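Local coordinates for protein glucuronan lyase A (PDB 2ZZJ) that acts as an endo-beta-1,4-glucuronan lyase, probably cleaving its polysaccharide by elimination, and binds a calcium ion, at residues Phe195-Tyr200 and Val219-Val224; Phe72-Ser77 and Ala150-Val155; Tyr15-Asn20 and Glu55-Arg60. All blocks are in the same frame, centred on the assembly; numbering follows the deposited sequence.

Overall arrangement
All three contacts lie in one beta-jelly roll built from two antiparallel sheets. Along the chain contact 3 closes first, contact 2 follows, and contact 1 comes last. Contact 2 pairs neighbouring strands of one sheet, and contact 3 pairs neighbours in the other. Contact 1 bridges the two sheets. Its strand 216-227 lies beside strand 66-76 of contact 2, and its strands 192-197 and 199-200 lie beside strand 53-63 of contact 3. The centre of contact 1 is about 9 Å from that of contact 2 and about 10 Å from that of contact 3. Contacts 2 and 3, centres about 18 Å apart, do not touch. Contact 1 spans the core and carries a calcium ligand.

Contact 1: residues Phe195-Tyr200 and Val219-Val224. With CA (calcium ion), chain B.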
loop_
_atom_site.group_PDB
_atom_site.type_symbol
_atom_site.label_atom_id
_atom_site.label_comp_id
_atom_site.label_asym_id
_atom_site.label_seq_id
_atom_site.Cartn_x
_atom_site.Cartn_y
_atom_site.Cartn_z
ATOM N N PHE A 195 7.515 2.668 2.992
ATOM C CA PHE A 195 6.108 2.318 3.176
ATOM C C PHE A 195 5.349 3.501 2.605
ATOM O O PHE A 195 5.492 4.641 3.087
ATOM C CB PHE A 195 5.811 2.135 4.657
ATOM C CG PHE A 195 4.356 1.906 4.960
ATOM C CD1 PHE A 195 3.585 1.048 4.164
ATOM C CD2 PHE A 195 3.755 2.568 6.040
ATOM C CE1 PHE A 195 2.216 0.811 4.448
ATOM C CE2 PHE A 195 2.364 2.345 6.342
ATOM C CZ PHE A 195 1.613 1.481 5.548
ATOM N N ARG A 196 4.579 3.253 1.549
ATOM C CA ARG A 196 3.788 4.303 0.936
ATOM C C ARG A 196 2.300 4.026 1.117
ATOM O O ARG A 196 1.849 2.854 1.015
ATOM C CB ARG A 196 4.052 4.380 -0.558
ATOM C CG ARG A 196 5.516 4.590 -0.917
ATOM C CD ARG A 196 5.575 4.814 -2.386
ATOM N NE ARG A 196 6.950 4.992 -2.840
ATOM C CZ ARG A 196 7.288 5.035 -4.124
ATOM N NH1 ARG A 196 6.348 4.919 -5.078
ATOM N NH2 ARG A 196 8.567 5.176 -4.447
ATOM N N VAL A 197 1.539 5.090 1.373
ATOM C CA VAL A 197 0.080 4.961 1.271
ATOM C C VAL A 197 -0.440 5.935 0.218
ATOM O O VAL A 197 0.055 7.075 0.090
ATOM C CB VAL A 197 -0.697 5.061 2.645
ATOM C CG1 VAL A 197 -0.212 4.000 3.659
ATOM C CG2 VAL A 197 -0.670 6.492 3.219
ATOM N N GLY A 198 -1.431 5.503 -0.551
ATOM C CA GLY A 198 -2.003 6.395 -1.540
ATOM C C GLY A 198 -2.565 5.681 -2.748
ATOM O O GLY A 198 -2.329 4.479 -2.945
ATOM N N LEU A 199 -3.292 6.451 -3.551
ATOM C CA LEU A 199 -3.986 5.891 -4.720
ATOM C C LEU A 199 -2.980 5.789 -5.853
ATOM O O LEU A 199 -2.455 6.820 -6.331
ATOM C CB LEU A 199 -5.152 6.806 -5.112
ATOM C CG LEU A 199 -5.880 6.405 -6.420
ATOM C CD1 LEU A 199 -6.448 4.943 -6.363
ATOM C CD2 LEU A 199 -6.975 7.399 -6.644
ATOM N N TYR A 200 -2.729 4.562 -6.281
ATOM C CA TYR A 200 -1.842 4.275 -7.405
ATOM C C TYR A 200 -2.609 3.474 -8.443
ATOM O O TYR A 200 -2.882 2.278 -8.268
ATOM C CB TYR A 200 -0.572 3.566 -6.906
ATOM C CG TYR A 200 0.305 2.949 -7.987
ATOM C CD1 TYR A 200 0.460 3.579 -9.225
ATOM C CD2 TYR A 200 1.040 1.791 -7.741
ATOM C CE1 TYR A 200 1.291 3.033 -10.215
ATOM C CE2 TYR A 200 1.862 1.216 -8.734
ATOM C CZ TYR A 200 1.988 1.868 -9.955
ATOM O OH TYR A 200 2.784 1.340 -10.946
ATOM N N VAL A 219 -9.664 8.520 -2.999
ATOM C CA VAL A 219 -9.482 7.661 -1.818
ATOM C C VAL A 219 -8.938 8.566 -0.700
ATOM O O VAL A 219 -8.050 9.399 -0.971
ATOM C CB VAL A 219 -8.501 6.495 -2.075
ATOM C CG1 VAL A 219 -8.389 5.612 -0.757
ATOM C CG2 VAL A 219 -8.962 5.636 -3.281
ATOM N N TRP A 220 -9.488 8.444 0.506
ATOM C CA TRP A 220 -9.049 9.205 1.673
ATOM C C TRP A 220 -8.229 8.292 2.591
ATOM O O TRP A 220 -8.441 7.064 2.581
ATOM C CB TRP A 220 -10.244 9.739 2.449
ATOM C CG TRP A 220 -10.999 10.834 1.755
ATOM C CD1 TRP A 220 -10.986 12.176 2.065
ATOM C CD2 TRP A 220 -11.852 10.697 0.629
ATOM N NE1 TRP A 220 -11.826 12.882 1.198
ATOM C CE2 TRP A 220 -12.359 11.988 0.313
ATOM C CE3 TRP A 220 -12.249 9.609 -0.150
ATOM C CZ2 TRP A 220 -13.219 12.203 -0.754
ATOM C CZ3 TRP A 220 -13.146 9.835 -1.207
ATOM C CH2 TRP A 220 -13.607 11.112 -1.495
ATOM N N TYR A 221 -7.306 8.883 3.365
ATOM C CA TYR A 221 -6.476 8.145 4.306
ATOM C C TYR A 221 -6.391 8.892 5.615
ATOM O O TYR A 221 -6.487 10.133 5.642
ATOM C CB TYR A 221 -5.048 8.017 3.767
ATOM C CG TYR A 221 -4.935 7.117 2.574
ATOM C CD1 TYR A 221 -4.584 5.770 2.742
ATOM C CD2 TYR A 221 -5.187 7.586 1.301
ATOM C CE1 TYR A 221 -4.470 4.896 1.615
ATOM C CE2 TYR A 221 -5.095 6.726 0.165
ATOM C CZ TYR A 221 -4.721 5.409 0.347
ATOM O OH TYR A 221 -4.587 4.632 -0.782
ATOM N N ASP A 222 -6.128 8.160 6.677
ATOM C CA ASP A 222 -5.939 8.776 7.989
ATOM C C ASP A 222 -5.259 7.789 8.927
ATOM O O ASP A 222 -5.233 6.587 8.654
ATOM C CB ASP A 222 -7.321 9.159 8.533
ATOM C CG ASP A 222 -7.261 10.255 9.611
ATOM O OD1 ASP A 222 -6.142 10.675 10.023
ATOM O OD2 ASP A 222 -8.351 10.666 10.032
ATOM N N GLU A 223 -4.765 8.302 10.060
ATOM C CA GLU A 223 -4.370 7.493 11.167
ATOM C C GLU A 223 -3.385 6.373 10.731
ATOM O O GLU A 223 -3.675 5.185 10.889
ATOM C CB GLU A 223 -5.653 6.925 11.854
ATOM C CG GLU A 223 -5.484 6.480 13.278
ATOM C CD GLU A 223 -5.211 7.637 14.282
ATOM O OE1 GLU A 223 -5.069 7.268 15.467
ATOM O OE2 GLU A 223 -5.109 8.848 13.910
ATOM N N VAL A 224 -2.242 6.775 10.174
ATOM C CA VAL A 224 -1.225 5.825 9.717
ATOM C C VAL A 224 -0.162 5.696 10.793
ATOM O O VAL A 224 0.230 6.714 11.405
ATOM C CB VAL A 224 -0.551 6.298 8.389
ATOM C CG1 VAL A 224 0.379 5.191 7.821
ATOM C CG2 VAL A 224 -1.617 6.690 7.325
HETATM CA CA CA B . -7.072 12.453 11.420
HETATM O O HOH W 1 -6.251 11.183 13.296
HETATM O O HOH W 2 -6.484 14.617 12.490
#
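The hydroxyl of Tyr221 is hydrogen-bonded to the backbone O of Ile89 and lies against Gly198, with OH 3.0 Å from Gly198 C. This contact spans the core of the beta-jelly roll. Strands 195-197 and 219-224 belong to facing sheets, and their axes approach to 10.3 Å. The ring of Tyr221 reaches from one sheet to the other. Chi1 of Tyr221 (-69°) sets CG anti to the carbonyl carbon. Tyr221 CE2 comes to 3.5 Å from Gly198 CA. Val197 slides past the ring in the opposite direction, its CB 3.9 Å from Tyr221 CE1. At the corner, the backbone angles of Gly198 would jam a CB against the carbonyl O of Val197.

Apolar pairs flank the tyrosine. Leu199 CD1 meets Val219 CG2 at 4.0 Å. Phe195 CE2 meets Val224 CG1 at 3.8 Å, and that phenyl ring also stacks on Phe92. Glu223 and Val224 form a G1 beta bulge, and Val224, like Tyr221, points to the facing sheet.

Asp222 points the other way. Both its carboxylate oxygens bind calcium, OD1 at 2.4 Å from the ion. Backbone oxygens of Asp7, Lys33 and Ser36 complete the protein ligands. A calcium-bound water donates to Glu223 OE2 at 2.7 Å.

Contact 2: residues Phe72-Ser77 and Ala150-Val155; sequences FAFRLS and AWHRVV
The side chain of Arg75 crosses the indole of Trp151 at about a right angle. Arg75 CB lies over the face of the six-membered ring, 3.8 Å from its centroid, and the planes of guanidinium and indole are 53° apart. The two segments are antiparallel neighbours in one sheet of the jelly roll. CG of Arg75 is anti to the backbone N (chi1 -180°), and the extended chain carries CD on over NE1 and CE2 of the indole. The guanidinium makes a cation-pi contact with Trp220, and NH1 binds a citrate that probably came from the crystallisation liquor. Ala73 CB packs 3.8 Å from Trp151 CE3. An alanine in place of Trp151 would probably open a gap beside Ala73 CB and leave CB and CD of Arg75 without the indole face they lie on.

Phe72, Phe74, His152 and Val154 share the face turned to strand 86-95. Val154 CB sits over the face of the Phe72 ring, 4.0 Å from its centroid. Val154 CG2 meets the edge of the Phe74 ring, 3.7 Å from CE2. The Phe74 and His152 rings meet obliquely, planes 48° apart. Asp173 and Ser147 O hold the two imidazole nitrogens, which should fix the ring's rotation.

His152 N bonds to Phe74 O at 2.7 Å, nearly straight. Phe72 and Val154 form the other hydrogen-bonded pair, with Ala73 and Arg153 between as a non-hydrogen-bonded pair. Beyond the bridges a water accepts from Leu76 N at 2.8 Å and donates to Ala150 O at 2.7 Å.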
loop_
_atom_site.group_PDB
_atom_site.type_symbol
_atom_site.label_atom_id
_atom_site.label_comp_id
_atom_site.label_asym_id
_atom_site.label_seq_id
_atom_site.Cartn_x
_atom_site.Cartn_y
_atom_site.Cartn_z
ATOM N N PHE A 72 -3.391 1.602 8.996
ATOM C CA PHE A 72 -3.915 2.839 8.375
ATOM C C PHE A 72 -5.397 2.731 8.195
ATOM O O PHE A 72 -5.956 1.602 8.170
ATOM C CB PHE A 72 -3.250 3.180 7.055
ATOM C CG PHE A 72 -3.412 2.116 5.987
ATOM C CD1 PHE A 72 -4.365 2.272 4.988
ATOM C CD2 PHE A 72 -2.600 0.976 5.992
ATOM C CE1 PHE A 72 -4.520 1.285 3.968
ATOM C CE2 PHE A 72 -2.743 -0.011 5.001
ATOM C CZ PHE A 72 -3.704 0.143 3.997
ATOM N N ALA A 73 -6.042 3.895 8.116
ATOM C CA ALA A 73 -7.441 3.886 7.732
ATOM C C ALA A 73 -7.554 4.391 6.301
ATOM O O ALA A 73 -6.798 5.273 5.892
ATOM C CB ALA A 73 -8.260 4.767 8.673
ATOM N N PHE A 74 -8.491 3.852 5.541
ATOM C CA PHE A 74 -8.762 4.355 4.176
ATOM C C PHE A 74 -10.249 4.298 3.855
ATOM O O PHE A 74 -10.998 3.571 4.503
ATOM C CB PHE A 74 -7.946 3.604 3.107
ATOM C CG PHE A 74 -8.536 2.266 2.730
ATOM C CD1 PHE A 74 -9.389 2.151 1.635
ATOM C CD2 PHE A 74 -8.283 1.131 3.530
ATOM C CE1 PHE A 74 -9.970 0.894 1.286
ATOM C CE2 PHE A 74 -8.871 -0.143 3.201
ATOM C CZ PHE A 74 -9.704 -0.234 2.085
ATOM N N ARG A 75 -10.647 5.063 2.843
ATOM C CA ARG A 75 -12.037 5.210 2.481
ATOM C C ARG A 75 -12.111 5.437 0.982
ATOM O O ARG A 75 -11.446 6.326 0.448
ATOM C CB ARG A 75 -12.613 6.421 3.209
ATOM C CG ARG A 75 -14.093 6.675 2.900
ATOM C CD ARG A 75 -14.473 8.016 3.484
ATOM N NE ARG A 75 -15.903 8.300 3.348
ATOM C CZ ARG A 75 -16.445 8.878 2.283
ATOM N NH1 ARG A 75 -15.699 9.207 1.256
ATOM N NH2 ARG A 75 -17.753 9.136 2.253
ATOM N N LEU A 76 -12.911 4.618 0.294
ATOM C CA LEU A 76 -13.197 4.896 -1.106
ATOM C C LEU A 76 -14.334 5.898 -1.186
ATOM O O LEU A 76 -15.204 5.933 -0.304
ATOM C CB LEU A 76 -13.644 3.641 -1.826
ATOM C CG LEU A 76 -12.750 2.399 -1.700
ATOM C CD1 LEU A 76 -13.355 1.184 -2.422
ATOM C CD2 LEU A 76 -11.347 2.700 -2.234
ATOM N N SER A 77 -14.378 6.672 -2.265
ATOM C CA SER A 77 -15.540 7.555 -2.502
ATOM C C SER A 77 -16.855 6.762 -2.406
ATOM O O SER A 77 -16.935 5.592 -2.746
ATOM C CB SER A 77 -15.467 8.220 -3.873
ATOM O OG SER A 77 -15.587 7.213 -4.863
ATOM N N ALA A 150 -17.190 4.296 3.212
ATOM C CA ALA A 150 -17.005 3.979 4.619
ATOM C C ALA A 150 -15.516 3.867 4.969
ATOM O O ALA A 150 -14.757 3.260 4.210
ATOM C CB ALA A 150 -17.701 2.641 4.932
ATOM N N TRP A 151 -15.127 4.372 6.140
ATOM C CA TRP A 151 -13.733 4.202 6.618
ATOM C C TRP A 151 -13.463 2.753 6.975
ATOM O O TRP A 151 -14.194 2.143 7.804
ATOM C CB TRP A 151 -13.450 5.077 7.834
ATOM C CG TRP A 151 -13.272 6.516 7.467
ATOM C CD1 TRP A 151 -14.197 7.531 7.559
ATOM C CD2 TRP A 151 -12.097 7.083 6.917
ATOM N NE1 TRP A 151 -13.641 8.706 7.115
ATOM C CE2 TRP A 151 -12.347 8.458 6.717
ATOM C CE3 TRP A 151 -10.841 6.555 6.558
ATOM C CZ2 TRP A 151 -11.385 9.318 6.180
ATOM C CZ3 TRP A 151 -9.890 7.402 6.038
ATOM C CH2 TRP A 151 -10.168 8.778 5.849
ATOM N N HIS A 152 -12.421 2.195 6.381
ATOM C CA HIS A 152 -11.927 0.860 6.721
ATOM C C HIS A 152 -10.560 0.952 7.381
ATOM O O HIS A 152 -9.864 1.913 7.172
ATOM C CB HIS A 152 -11.836 0.007 5.465
ATOM C CG HIS A 152 -13.166 -0.177 4.804
ATOM N ND1 HIS A 152 -14.207 -0.861 5.410
ATOM C CD2 HIS A 152 -13.629 0.239 3.601
ATOM C CE1 HIS A 152 -15.257 -0.848 4.604
ATOM N NE2 HIS A 152 -14.928 -0.212 3.487
ATOM N N ARG A 153 -10.218 -0.041 8.196
ATOM C CA ARG A 153 -9.045 0.014 9.015
ATOM C C ARG A 153 -8.264 -1.252 8.794
ATOM O O ARG A 153 -8.793 -2.365 8.984
ATOM C CB ARG A 153 -9.426 0.142 10.516
ATOM C CG ARG A 153 -10.165 1.454 10.882
ATOM C CD ARG A 153 -11.697 1.369 10.684
ATOM N NE ARG A 153 -12.333 0.339 11.513
ATOM C CZ ARG A 153 -13.515 -0.224 11.218
ATOM N NH1 ARG A 153 -14.182 0.133 10.109
ATOM N NH2 ARG A 153 -14.024 -1.159 12.016
ATOM N N VAL A 154 -6.990 -1.083 8.433
ATOM C CA VAL A 154 -6.134 -2.191 8.013
ATOM C C VAL A 154 -4.971 -2.244 8.987
ATOM O O VAL A 154 -4.377 -1.192 9.313
ATOM C CB VAL A 154 -5.571 -1.989 6.566
ATOM C CG1 VAL A 154 -4.543 -3.080 6.209
ATOM C CG2 VAL A 154 -6.701 -1.959 5.523
ATOM N N VAL A 155 -4.695 -3.448 9.497
ATOM C CA VAL A 155 -3.507 -3.673 10.312
ATOM C C VAL A 155 -2.741 -4.847 9.700
ATOM O O VAL A 155 -3.360 -5.894 9.349
ATOM C CB VAL A 155 -3.817 -3.936 11.795
ATOM C CG1 VAL A 155 -2.499 -4.228 12.577
ATOM C CG2 VAL A 155 -4.578 -2.752 12.445
HETATM O O HOH W 3 -14.600 2.759 1.605
#

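Contact 3: residues Tyr15-Asn20 and Glu55-Arg60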
loop_
_atom_site.group_PDB
_atom_site.type_symbol
_atom_site.label_atom_id
_atom_site.label_comp_id
_atom_site.label_asym_id
_atom_site.label_seq_id
_atom_site.Cartn_x
_atom_site.Cartn_y
_atom_site.Cartn_z
ATOM N N TYR A 15 7.930 12.499 1.472
ATOM C CA TYR A 15 7.722 12.877 0.090
ATOM C C TYR A 15 6.241 12.724 -0.250
ATOM O O TYR A 15 5.577 11.824 0.288
ATOM C CB TYR A 15 8.567 12.003 -0.832
ATOM C CG TYR A 15 8.570 12.493 -2.270
ATOM C CD1 TYR A 15 9.229 13.680 -2.633
ATOM C CD2 TYR A 15 7.902 11.776 -3.265
ATOM C CE1 TYR A 15 9.213 14.126 -3.967
ATOM C CE2 TYR A 15 7.880 12.205 -4.587
ATOM C CZ TYR A 15 8.523 13.380 -4.927
ATOM O OH TYR A 15 8.490 13.770 -6.247
ATOM N N VAL A 16 5.755 13.632 -1.097
ATOM C CA VAL A 16 4.376 13.645 -1.615
ATOM C C VAL A 16 4.443 13.551 -3.134
ATOM O O VAL A 16 5.007 14.424 -3.786
ATOM C CB VAL A 16 3.635 14.905 -1.159
ATOM C CG1 VAL A 16 2.162 14.900 -1.633
ATOM C CG2 VAL A 16 3.723 15.006 0.362
ATOM N N ARG A 17 3.884 12.479 -3.689
ATOM C CA ARG A 17 3.971 12.193 -5.137
ATOM C C ARG A 17 2.588 12.422 -5.728
ATOM O O ARG A 17 1.630 11.791 -5.289
ATOM C CB ARG A 17 4.430 10.756 -5.347
ATOM C CG ARG A 17 4.580 10.283 -6.803
ATOM C CD ARG A 17 5.111 8.815 -6.904
ATOM N NE ARG A 17 6.415 8.669 -6.282
ATOM C CZ ARG A 17 6.634 8.302 -5.007
ATOM N NH1 ARG A 17 5.619 7.933 -4.183
ATOM N NH2 ARG A 17 7.895 8.287 -4.562
ATOM N N LYS A 18 2.477 13.371 -6.664
ATOM C CA LYS A 18 1.207 13.689 -7.325
ATOM C C LYS A 18 1.457 13.644 -8.816
ATOM O O LYS A 18 1.596 14.690 -9.448
ATOM C CB LYS A 18 0.737 15.109 -6.996
ATOM C CG LYS A 18 0.716 15.527 -5.552
ATOM C CD LYS A 18 0.869 17.053 -5.500
ATOM C CE LYS A 18 1.633 17.486 -4.266
ATOM N NZ LYS A 18 2.769 18.448 -4.558
ATOM N N GLU A 19 1.523 12.447 -9.369
ATOM C CA GLU A 19 1.888 12.224 -10.761
ATOM C C GLU A 19 0.783 12.706 -11.719
ATOM O O GLU A 19 -0.428 12.492 -11.482
ATOM C CB GLU A 19 2.183 10.739 -10.934
ATOM C CG GLU A 19 3.260 10.376 -11.874
ATOM C CD GLU A 19 3.725 8.929 -11.712
ATOM O OE1 GLU A 19 4.787 8.569 -12.297
ATOM O OE2 GLU A 19 3.048 8.144 -11.017
ATOM N N ASN A 20 1.185 13.368 -12.810
ATOM C CA ASN A 20 0.225 13.781 -13.852
ATOM C C ASN A 20 -0.821 14.754 -13.298
ATOM O O ASN A 20 -0.469 15.796 -12.781
ATOM C CB ASN A 20 -0.395 12.534 -14.528
ATOM C CG ASN A 20 -1.193 12.856 -15.791
ATOM O OD1 ASN A 20 -2.042 12.059 -16.207
ATOM N ND2 ASN A 20 -0.942 14.009 -16.393
ATOM N N GLU A 55 0.591 9.536 -3.824
ATOM C CA GLU A 55 1.056 8.804 -2.635
ATOM C C GLU A 55 1.825 9.728 -1.677
ATOM O O GLU A 55 2.312 10.807 -2.087
ATOM C CB GLU A 55 2.013 7.651 -3.034
ATOM C CG GLU A 55 1.342 6.447 -3.746
ATOM C CD GLU A 55 2.348 5.443 -4.284
ATOM O OE1 GLU A 55 3.443 5.868 -4.759
ATOM O OE2 GLU A 55 2.059 4.224 -4.226
ATOM N N VAL A 56 1.895 9.310 -0.415
ATOM C CA VAL A 56 2.807 9.920 0.541
ATOM C C VAL A 56 3.739 8.838 1.034
ATOM O O VAL A 56 3.331 7.677 1.173
ATOM C CB VAL A 56 2.083 10.594 1.695
ATOM C CG1 VAL A 56 1.326 11.826 1.163
ATOM C CG2 VAL A 56 1.080 9.576 2.399
ATOM N N ASP A 57 5.019 9.197 1.243
ATOM C CA ASP A 57 6.058 8.183 1.484
ATOM C C ASP A 57 6.579 8.313 2.900
ATOM O O ASP A 57 6.865 9.437 3.369
ATOM C CB ASP A 57 7.294 8.345 0.575
ATOM C CG ASP A 57 7.004 8.170 -0.910
ATOM O OD1 ASP A 57 5.851 7.857 -1.274
ATOM O OD2 ASP A 57 7.964 8.421 -1.719
ATOM N N HIS A 58 6.700 7.173 3.568
ATOM C CA HIS A 58 7.454 7.068 4.812
ATOM C C HIS A 58 8.667 6.227 4.469
ATOM O O HIS A 58 8.551 5.029 4.291
ATOM C CB HIS A 58 6.640 6.370 5.899
ATOM C CG HIS A 58 7.415 6.086 7.150
ATOM N ND1 HIS A 58 7.879 7.092 7.977
ATOM C CD2 HIS A 58 7.782 4.921 7.731
ATOM C CE1 HIS A 58 8.511 6.556 9.009
ATOM N NE2 HIS A 58 8.475 5.244 8.881
ATOM N N ASN A 59 9.829 6.863 4.355
ATOM C CA ASN A 59 11.008 6.138 3.840
ATOM C C ASN A 59 11.443 4.908 4.609
ATOM O O ASN A 59 11.860 3.907 4.019
ATOM C CB ASN A 59 12.177 7.118 3.649
ATOM C CG ASN A 59 11.955 8.047 2.481
ATOM O OD1 ASN A 59 11.249 7.693 1.531
ATOM N ND2 ASN A 59 12.532 9.257 2.549
ATOM N N ARG A 60 11.295 4.955 5.930
ATOM C CA ARG A 60 11.736 3.852 6.773
ATOM C C ARG A 60 10.617 2.825 6.970
ATOM O O ARG A 60 10.040 2.711 8.055
ATOM C CB ARG A 60 12.329 4.373 8.107
ATOM C CG ARG A 60 13.628 5.237 7.904
ATOM C CD ARG A 60 14.405 5.591 9.213
ATOM N NE ARG A 60 15.341 6.720 9.028
ATOM C CZ ARG A 60 16.652 6.588 8.764
ATOM N NH1 ARG A 60 17.201 5.374 8.640
ATOM N NH2 ARG A 60 17.426 7.667 8.619
#
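Strands 15-18 and 55-58 run antiparallel with their axes 4.8 Å apart, and Arg17 and Glu55 form a hydrogen-bonded pair in which Arg17 N reaches Glu55 O at 2.8 Å. Glu55 N returns a bond to Arg17 O. The segments are neighbours in one sheet of the beta-jelly roll, and three of their side chains form a salt-bridge network on a shared face.

Arg17 is the centre of it. Its chain is extended to CD and then bends (chi3 -60°), which turns NE out of the line of the chain. The guanidinium grips the Asp57 carboxylate end-on with two nitrogens. NH2 bonds to OD2 of Asp57 at 2.8 Å, and NH1 bonds to OD1 of the same residue at 2.9 Å. Both oxygens use their syn lone pairs. The two planes are 22° apart, so the groups are nearly coplanar.

Glu55 approaches quite differently. Its carboxylate is turned 80° from the guanidinium, and OE1 takes a weak, bent bond from Arg17 NH1 at 3.1 Å. OE1 also forms a salt bridge with Arg196, and OE2 bonds to Gln91. Arg17 NH2 lies close to the like-charged Arg196 NH2, and the Glu55 carboxylate they share would be expected to ease the repulsion.

Val16 and Val56 occupy the opposite face, side by side, their CG2 and CG1 atoms 4.1 Å apart. Both touch Val24 of the other sheet. On the charged face, Tyr15 CD2 lies 3.7 Å above the Arg17 guanidinium plane, offset toward its rim.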